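Negative regulator of ofd1 (Schizosaccharomyces pombe, PDB 3QTM) is required for correct translation termination, stabilises the N-terminal transcription factor domain of Sre1 and directly inhibits Ofd1. Local coordinates at residues Ala216-Ser221 / Glu237-Asn242; Ala128-Val133 / Tyr189-Tyr194. All coordinates share one frame; numbering follows the deposited sequence.

Contact 1: residues Ala216-Ser221 / Glu237-Asn242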
ATOM      1  N   ALA A 216      -2.487  -9.419  -3.718  1.00 27.65           N
ATOM      2  CA  ALA A 216      -1.794  -9.858  -4.920  1.00 29.73           C
ATOM      3  C   ALA A 216      -0.761  -8.822  -5.361  1.00 26.20           C
ATOM      4  O   ALA A 216       0.320  -9.172  -5.828  1.00 29.21           O
ATOM      5  CB  ALA A 216      -2.800 -10.144  -6.047  1.00 26.34           C
ATOM      6  N   LEU A 217      -1.094  -7.543  -5.205  1.00 24.32           N
ATOM      7  CA  LEU A 217      -0.189  -6.468  -5.615  1.00 24.82           C
ATOM      8  C   LEU A 217       1.090  -6.416  -4.767  1.00 23.05           C
ATOM      9  O   LEU A 217       2.201  -6.332  -5.297  1.00 23.37           O
ATOM     10  CB  LEU A 217      -0.916  -5.111  -5.619  1.00 21.89           C
ATOM     11  CG  LEU A 217      -1.956  -4.938  -6.754  1.00 24.43           C
ATOM     12  CD1 LEU A 217      -2.686  -3.622  -6.649  1.00 20.77           C
ATOM     13  CD2 LEU A 217      -1.336  -5.076  -8.146  1.00 24.62           C
ATOM     14  N   TRP A 218       0.940  -6.455  -3.451  1.00 23.26           N
ATOM     15  CA  TRP A 218       2.118  -6.434  -2.589  1.00 25.04           C
ATOM     16  C   TRP A 218       3.021  -7.601  -2.953  1.00 25.53           C
ATOM     17  O   TRP A 218       4.226  -7.435  -3.112  1.00 24.61           O
ATOM     18  CB  TRP A 218       1.733  -6.498  -1.110  1.00 23.95           C
ATOM     19  CG  TRP A 218       1.240  -5.196  -0.539  1.00 21.77           C
ATOM     20  CD1 TRP A 218      -0.038  -4.908  -0.147  1.00 20.68           C
ATOM     21  CD2 TRP A 218       2.013  -4.014  -0.286  1.00 22.63           C
ATOM     22  NE1 TRP A 218      -0.109  -3.623   0.329  1.00 18.97           N
ATOM     23  CE2 TRP A 218       1.133  -3.050   0.257  1.00 23.06           C
ATOM     24  CE3 TRP A 218       3.361  -3.676  -0.459  1.00 23.71           C
ATOM     25  CZ2 TRP A 218       1.560  -1.771   0.633  1.00 23.30           C
ATOM     26  CZ3 TRP A 218       3.783  -2.399  -0.093  1.00 23.20           C
ATOM     27  CH2 TRP A 218       2.886  -1.468   0.452  1.00 25.55           C
ATOM     28  N   LEU A 219       2.427  -8.777  -3.111  1.00 24.35           N
ATOM     29  CA  LEU A 219       3.194  -9.963  -3.449  1.00 26.55           C
ATOM     30  C   LEU A 219       3.889  -9.807  -4.784  1.00 27.50           C
ATOM     31  O   LEU A 219       5.057 -10.153  -4.918  1.00 29.27           O
ATOM     32  CB  LEU A 219       2.305 -11.217  -3.458  1.00 28.95           C
ATOM     33  CG  LEU A 219       1.807 -11.686  -2.090  1.00 30.92           C
ATOM     34  CD1 LEU A 219       0.737 -12.777  -2.217  1.00 30.31           C
ATOM     35  CD2 LEU A 219       2.983 -12.173  -1.249  1.00 31.46           C
ATOM     36  N   LYS A 220       3.187  -9.275  -5.778  1.00 28.14           N
ATOM     37  CA  LYS A 220       3.804  -9.126  -7.090  1.00 26.71           C
ATOM     38  C   LYS A 220       5.004  -8.171  -7.074  1.00 28.73           C
ATOM     39  O   LYS A 220       5.942  -8.329  -7.854  1.00 27.77           O
ATOM     40  CB  LYS A 220       2.788  -8.692  -8.149  1.00 28.00           C
ATOM     41  CG  LYS A 220       3.366  -8.733  -9.571  1.00 33.32           C
ATOM     42  CD  LYS A 220       2.334  -8.420 -10.652  1.00 36.29           C
ATOM     43  CE  LYS A 220       1.034  -9.163 -10.390  1.00 38.40           C
ATOM     44  NZ  LYS A 220       0.394  -9.637 -11.640  1.00 39.26           N
ATOM     45  N   SER A 221       4.980  -7.182  -6.185  1.00 28.04           N
ATOM     46  CA  SER A 221       6.052  -6.187  -6.160  1.00 29.78           C
ATOM     47  C   SER A 221       7.400  -6.789  -5.751  1.00 27.83           C
ATOM     48  O   SER A 221       8.432  -6.135  -5.847  1.00 28.22           O
ATOM     49  CB  SER A 221       5.696  -5.012  -5.241  1.00 25.86           C
ATOM     50  OG  SER A 221       5.839  -5.354  -3.879  1.00 27.69           O
ATOM     51  N   GLU A 237       5.181  -7.583   5.312  1.00 26.43           N
ATOM     52  CA  GLU A 237       4.559  -6.893   6.446  1.00 24.66           C
ATOM     53  C   GLU A 237       3.180  -6.326   6.092  1.00 25.78           C
ATOM     54  O   GLU A 237       2.251  -6.368   6.913  1.00 24.74           O
ATOM     55  CB  GLU A 237       5.456  -5.770   6.975  1.00 27.82           C
ATOM     56  CG  GLU A 237       6.785  -6.236   7.555  1.00 34.43           C
ATOM     57  CD  GLU A 237       6.691  -6.586   9.027  1.00 41.77           C
ATOM     58  OE1 GLU A 237       5.612  -7.044   9.463  1.00 43.64           O
ATOM     59  OE2 GLU A 237       7.695  -6.397   9.753  1.00 44.68           O
ATOM     60  N   ALA A 238       3.043  -5.782   4.883  1.00 23.58           N
ATOM     61  CA  ALA A 238       1.752  -5.247   4.451  1.00 20.45           C
ATOM     62  C   ALA A 238       0.761  -6.395   4.223  1.00 23.48           C
ATOM     63  O   ALA A 238      -0.433  -6.272   4.498  1.00 22.46           O
ATOM     64  CB  ALA A 238       1.899  -4.406   3.181  1.00 24.06           C
ATOM     65  N   VAL A 239       1.254  -7.511   3.704  1.00 23.19           N
ATOM     66  CA  VAL A 239       0.400  -8.688   3.557  1.00 26.25           C
ATOM     67  C   VAL A 239      -0.016  -9.240   4.930  1.00 27.50           C
ATOM     68  O   VAL A 239      -1.188  -9.502   5.165  1.00 26.41           O
ATOM     69  CB  VAL A 239       1.075  -9.775   2.723  1.00 26.40           C
ATOM     70  CG1 VAL A 239       0.240 -11.055   2.745  1.00 25.80           C
ATOM     71  CG2 VAL A 239       1.290  -9.269   1.303  1.00 24.08           C
ATOM     72  N   LEU A 240       0.940  -9.394   5.839  1.00 24.49           N
ATOM     73  CA  LEU A 240       0.608  -9.830   7.188  1.00 25.20           C
ATOM     74  C   LEU A 240      -0.481  -8.936   7.811  1.00 28.86           C
ATOM     75  O   LEU A 240      -1.446  -9.436   8.403  1.00 28.18           O
ATOM     76  CB  LEU A 240       1.856  -9.859   8.073  1.00 26.62           C
ATOM     77  CG  LEU A 240       1.624 -10.220   9.543  1.00 30.37           C
ATOM     78  CD1 LEU A 240       0.972 -11.589   9.658  1.00 28.67           C
ATOM     79  CD2 LEU A 240       2.930 -10.185  10.311  1.00 30.94           C
ATOM     80  N   ASN A 241      -0.335  -7.621   7.659  1.00 27.70           N
ATOM     81  CA  ASN A 241      -1.337  -6.672   8.144  1.00 27.81           C
ATOM     82  C   ASN A 241      -2.736  -6.869   7.553  1.00 29.87           C
ATOM     83  O   ASN A 241      -3.741  -6.811   8.265  1.00 31.28           O
ATOM     84  CB  ASN A 241      -0.888  -5.235   7.886  1.00 30.82           C
ATOM     85  CG  ASN A 241      -1.929  -4.220   8.324  1.00 36.20           C
ATOM     86  OD1 ASN A 241      -2.247  -4.124   9.508  1.00 42.47           O
ATOM     87  ND2 ASN A 241      -2.472  -3.462   7.371  1.00 40.98           N
ATOM     88  N   ASN A 242      -2.816  -7.079   6.245  1.00 30.94           N
ATOM     89  CA  ASN A 242      -4.114  -7.340   5.630  1.00 30.39           C
ATOM     90  C   ASN A 242      -4.748  -8.646   6.137  1.00 30.39           C
ATOM     91  O   ASN A 242      -5.946  -8.685   6.424  1.00 28.39           O
ATOM     92  CB  ASN A 242      -4.026  -7.292   4.103  1.00 32.07           C
ATOM     93  CG  ASN A 242      -3.922  -5.847   3.564  1.00 38.74           C
ATOM     94  OD1 ASN A 242      -4.918  -5.126   3.477  1.00 38.26           O
ATOM     95  ND2 ASN A 242      -2.709  -5.434   3.198  1.00 35.00           N
TER
HETATM   96  O   HOH W   1      -2.081  -2.470   2.120  1.00 27.73           O
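Trp218 meets Ala238 through two torsions: chi1 (-78°) sets CG anti to the carbonyl carbon, and chi2 (111°) turns the indole so that one face meets helix 229-254. Val239 reaches Trp218 with CG2, the branch anti to its own carbonyl carbon, beside the backbone N. Ala238 CB sits over the indole face, 3.4 Å from the centroid of the five-membered ring of Trp218 and close to the ring normal, which qualifies as a CH-pi contact. Its closest ring atom is Trp218 CE2, 3.3 Å from Ala238 CB, so the methyl lies over the middle of the indole and not at its rim. At the root of the side chain, Val239 CG2 packs on Trp218 CB at 3.7 Å. The same methyl lies 4.2 Å from Leu219 CG, where the two side chains cross at about a right angle.

The polar end of the indole is bridged through water. One water accepts from Trp218 NE1 at 2.9 Å and from Asn242 ND2 at 3.2 Å, and no direct hydrogen bond joins the segments. Asn242 ND2 also donates to Ala238 O, 2.8 Å away, from above the carbonyl plane, and Asn242 N reaches that oxygen from the opposite face. With Asn242 OD1 probably hydrogen-bonded to Ser192 OG, the amide is held at both ends, which would limit its rotation. Tyr189 of helix 188-197 also meets the indole.

The short helical segments run antiparallel at 161°, their axes 9.4 Å apart, with Trp218 and Val239 nearest in the backbone. Such nearly antiparallel packing of helices adjacent in sequence is consistent with the helical hairpins of a tetratricopeptide-repeat-type alpha-solenoid, the class to which this protein belongs.

Contact 2: residues Ala128-Val133 / Tyr189-Tyr194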
ATOM      1  N   ALA A 128      -2.794   8.114  -7.558  1.00 18.76           N
ATOM      2  CA  ALA A 128      -3.321   9.467  -7.436  1.00 17.22           C
ATOM      3  C   ALA A 128      -4.748   9.494  -6.897  1.00 17.27           C
ATOM      4  O   ALA A 128      -5.081  10.369  -6.107  1.00 14.54           O
ATOM      5  CB  ALA A 128      -3.226  10.217  -8.761  1.00 14.36           C
ATOM      6  N   TYR A 129      -5.587   8.542  -7.322  1.00 16.79           N
ATOM      7  CA  TYR A 129      -6.960   8.476  -6.823  1.00 18.25           C
ATOM      8  C   TYR A 129      -6.955   8.187  -5.321  1.00 17.65           C
ATOM      9  O   TYR A 129      -7.768   8.728  -4.572  1.00 19.56           O
ATOM     10  CB  TYR A 129      -7.797   7.403  -7.545  1.00 17.91           C
ATOM     11  CG  TYR A 129      -8.182   7.731  -8.973  1.00 19.44           C
ATOM     12  CD1 TYR A 129      -8.733   8.966  -9.309  1.00 21.50           C
ATOM     13  CD2 TYR A 129      -8.029   6.789  -9.981  1.00 22.23           C
ATOM     14  CE1 TYR A 129      -9.090   9.266 -10.618  1.00 22.36           C
ATOM     15  CE2 TYR A 129      -8.382   7.073 -11.293  1.00 22.52           C
ATOM     16  CZ  TYR A 129      -8.905   8.308 -11.606  1.00 22.28           C
ATOM     17  OH  TYR A 129      -9.253   8.570 -12.907  1.00 22.78           O
ATOM     18  N   LEU A 130      -6.050   7.321  -4.882  1.00 14.99           N
ATOM     19  CA  LEU A 130      -5.974   7.002  -3.453  1.00 19.26           C
ATOM     20  C   LEU A 130      -5.450   8.188  -2.643  1.00 20.87           C
ATOM     21  O   LEU A 130      -5.923   8.423  -1.526  1.00 20.25           O
ATOM     22  CB  LEU A 130      -5.146   5.742  -3.171  1.00 16.69           C
ATOM     23  CG  LEU A 130      -5.783   4.411  -3.593  1.00 21.56           C
ATOM     24  CD1 LEU A 130      -4.820   3.252  -3.349  1.00 19.39           C
ATOM     25  CD2 LEU A 130      -7.115   4.172  -2.874  1.00 20.45           C
ATOM     26  N   GLU A 131      -4.501   8.947  -3.194  1.00 17.78           N
ATOM     27  CA  GLU A 131      -4.017  10.126  -2.452  1.00 20.21           C
ATOM     28  C   GLU A 131      -5.125  11.162  -2.359  1.00 21.14           C
ATOM     29  O   GLU A 131      -5.230  11.875  -1.365  1.00 20.39           O
ATOM     30  CB  GLU A 131      -2.760  10.750  -3.065  1.00 18.05           C
ATOM     31  CG  GLU A 131      -1.535   9.870  -2.954  1.00 22.63           C
ATOM     32  CD  GLU A 131      -1.142   9.579  -1.507  1.00 28.88           C
ATOM     33  OE1 GLU A 131      -1.550  10.336  -0.596  1.00 29.90           O
ATOM     34  OE2 GLU A 131      -0.412   8.589  -1.279  1.00 34.88           O
ATOM     35  N   LYS A 132      -5.952  11.238  -3.400  1.00 19.95           N
ATOM     36  CA  LYS A 132      -7.120  12.110  -3.373  1.00 18.39           C
ATOM     37  C   LYS A 132      -8.062  11.716  -2.205  1.00 21.16           C
ATOM     38  O   LYS A 132      -8.539  12.581  -1.463  1.00 19.23           O
ATOM     39  CB  LYS A 132      -7.857  12.045  -4.713  1.00 18.36           C
ATOM     40  CG  LYS A 132      -9.098  12.934  -4.809  1.00 23.02           C
ATOM     41  CD  LYS A 132      -8.738  14.417  -4.813  1.00 25.58           C
ATOM     42  CE  LYS A 132      -9.956  15.295  -5.140  1.00 30.27           C
ATOM     43  NZ  LYS A 132      -9.692  16.758  -4.932  1.00 26.98           N
ATOM     44  N   VAL A 133      -8.303  10.414  -2.044  1.00 19.29           N
ATOM     45  CA  VAL A 133      -9.166   9.914  -0.973  1.00 22.07           C
ATOM     46  C   VAL A 133      -8.670  10.382   0.400  1.00 21.89           C
ATOM     47  O   VAL A 133      -9.439  10.870   1.232  1.00 20.07           O
ATOM     48  CB  VAL A 133      -9.216   8.372  -0.978  1.00 21.60           C
ATOM     49  CG1 VAL A 133      -9.731   7.855   0.353  1.00 19.47           C
ATOM     50  CG2 VAL A 133     -10.059   7.845  -2.163  1.00 20.24           C
ATOM     51  N   TYR A 189      -2.119   1.430   1.603  1.00 27.45           N
ATOM     52  CA  TYR A 189      -2.483   1.561   3.017  1.00 25.71           C
ATOM     53  C   TYR A 189      -3.753   2.395   3.158  1.00 27.60           C
ATOM     54  O   TYR A 189      -4.583   2.123   4.023  1.00 25.72           O
ATOM     55  CB  TYR A 189      -1.373   2.213   3.856  1.00 28.16           C
ATOM     56  CG  TYR A 189      -0.018   1.519   3.835  1.00 35.60           C
ATOM     57  CD1 TYR A 189       0.104   0.151   4.071  1.00 35.62           C
ATOM     58  CD2 TYR A 189       1.150   2.253   3.611  1.00 40.79           C
ATOM     59  CE1 TYR A 189       1.362  -0.472   4.060  1.00 34.76           C
ATOM     60  CE2 TYR A 189       2.395   1.646   3.594  1.00 40.22           C
ATOM     61  CZ  TYR A 189       2.500   0.287   3.819  1.00 39.06           C
ATOM     62  OH  TYR A 189       3.756  -0.296   3.798  1.00 45.55           O
ATOM     63  N   ILE A 190      -3.898   3.417   2.316  1.00 25.33           N
ATOM     64  CA  ILE A 190      -5.080   4.273   2.369  1.00 24.30           C
ATOM     65  C   ILE A 190      -6.310   3.442   2.093  1.00 26.15           C
ATOM     66  O   ILE A 190      -7.329   3.581   2.766  1.00 26.20           O
ATOM     67  CB  ILE A 190      -5.005   5.410   1.330  1.00 24.68           C
ATOM     68  CG1 ILE A 190      -3.787   6.297   1.621  1.00 25.33           C
ATOM     69  CG2 ILE A 190      -6.312   6.207   1.303  1.00 20.06           C
ATOM     70  CD1 ILE A 190      -3.374   7.172   0.470  1.00 22.10           C
ATOM     71  N   LEU A 191      -6.217   2.570   1.096  1.00 25.21           N
ATOM     72  CA  LEU A 191      -7.360   1.739   0.726  1.00 25.22           C
ATOM     73  C   LEU A 191      -7.704   0.748   1.842  1.00 25.84           C
ATOM     74  O   LEU A 191      -8.871   0.544   2.152  1.00 24.74           O
ATOM     75  CB  LEU A 191      -7.101   0.998  -0.593  1.00 20.16           C
ATOM     76  CG  LEU A 191      -8.222   0.091  -1.122  1.00 26.84           C
ATOM     77  CD1 LEU A 191      -9.514   0.864  -1.319  1.00 21.46           C
ATOM     78  CD2 LEU A 191      -7.807  -0.591  -2.434  1.00 22.90           C
ATOM     79  N   SER A 192      -6.687   0.133   2.440  1.00 24.76           N
ATOM     80  CA  SER A 192      -6.919  -0.864   3.481  1.00 29.74           C
ATOM     81  C   SER A 192      -7.596  -0.211   4.674  1.00 30.50           C
ATOM     82  O   SER A 192      -8.510  -0.772   5.282  1.00 30.45           O
ATOM     83  CB  SER A 192      -5.595  -1.496   3.939  1.00 29.37           C
ATOM     84  OG  SER A 192      -4.950  -2.178   2.882  1.00 30.72           O
ATOM     85  N   SER A 193      -7.123   0.981   5.009  1.00 27.58           N
ATOM     86  CA  SER A 193      -7.644   1.716   6.144  1.00 29.92           C
ATOM     87  C   SER A 193      -9.101   2.076   5.888  1.00 35.81           C
ATOM     88  O   SER A 193      -9.950   1.979   6.780  1.00 33.05           O
ATOM     89  CB  SER A 193      -6.800   2.968   6.385  1.00 33.78           C
ATOM     90  OG  SER A 193      -7.455   3.857   7.270  1.00 49.40           O
ATOM     91  N   TYR A 194      -9.399   2.458   4.653  1.00 31.31           N
ATOM     92  CA  TYR A 194     -10.758   2.828   4.305  1.00 31.82           C
ATOM     93  C   TYR A 194     -11.722   1.658   4.444  1.00 32.80           C
ATOM     94  O   TYR A 194     -12.819   1.811   4.977  1.00 32.03           O
ATOM     95  CB  TYR A 194     -10.837   3.372   2.883  1.00 27.92           C
ATOM     96  CG  TYR A 194     -12.229   3.809   2.516  1.00 28.21           C
ATOM     97  CD1 TYR A 194     -12.793   4.933   3.106  1.00 32.16           C
ATOM     98  CD2 TYR A 194     -12.981   3.103   1.593  1.00 30.08           C
ATOM     99  CE1 TYR A 194     -14.054   5.344   2.789  1.00 33.49           C
ATOM    100  CE2 TYR A 194     -14.255   3.510   1.261  1.00 33.47           C
ATOM    101  CZ  TYR A 194     -14.787   4.632   1.865  1.00 34.61           C
ATOM    102  OH  TYR A 194     -16.061   5.054   1.549  1.00 38.62           O
TER
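Ile190 packs against Leu130, Glu131 and Val133, joining helix 188-197 to helix 119-142 within the TPR-like helical array. The axes of the short segments lie 9.5 Å apart and their directions diverge by 51°, so contact is concentrated around the nearest backbone pair, Leu130 and Ile190.

The close-packed part is largely aliphatic, with one methyl set against a backbone carbonyl. Ile190 CG2, anti to the backbone N, meets Val133 CG1 at 3.9 Å as the two side chains slide past each other in opposite directions. Ile190 CD1 comes down on the helix backbone itself, 3.5 Å from Leu130 O, a van der Waals contact. One residue on, Leu191 CB touches Leu130 CD2 at 3.9 Å, and both leucines are buried; Leu191 also packs on Ile214 and Leu130 on Pro187.

The other flank, at Glu131, is partly exposed and buries little area against Ile190. The CB of Glu131 points away from helix 188-197, but the bend at chi2 (-62°) helps turn the carboxylate back, and the chain crosses Ile190 at about a right angle. Its OE1 forms a salt bridge with Arg134, so its charge is met on its own helix, and no hydrogen bond links the two segments.

An alanine in place of Ile190, lacking CG2 and CD1, would probably open a gap beside Val133 CG1 and Leu130 O and thin the apolar cover on this side of the Glu131 carboxylate. At that carboxylate, the approach to the isoleucine is 3.7 Å, from Glu131 OE2 to Ile190 CD1.

Overall arrangement
Both contacts are largely buried and lie near the middle of the chain, their centres about 15 Å apart, yet no helix is common to both. Contact 1 pairs helices 213-220 and 229-254, with 15 residues between its segments; contact 2 has 55 residues between its segments and closes before contact 1 opens. Contact 1 is nearly antiparallel and combines an aromatic face with a water bridge. Contact 2 crosses at 51° and relies on aliphatic branches. Four of the five touching residues are buried in contact 1, three of five in contact 2. Helix 188-197 meets both contacts, turning Ser192 and Tyr189 toward contact 1 and so joining helix 119-142 to the helices that follow.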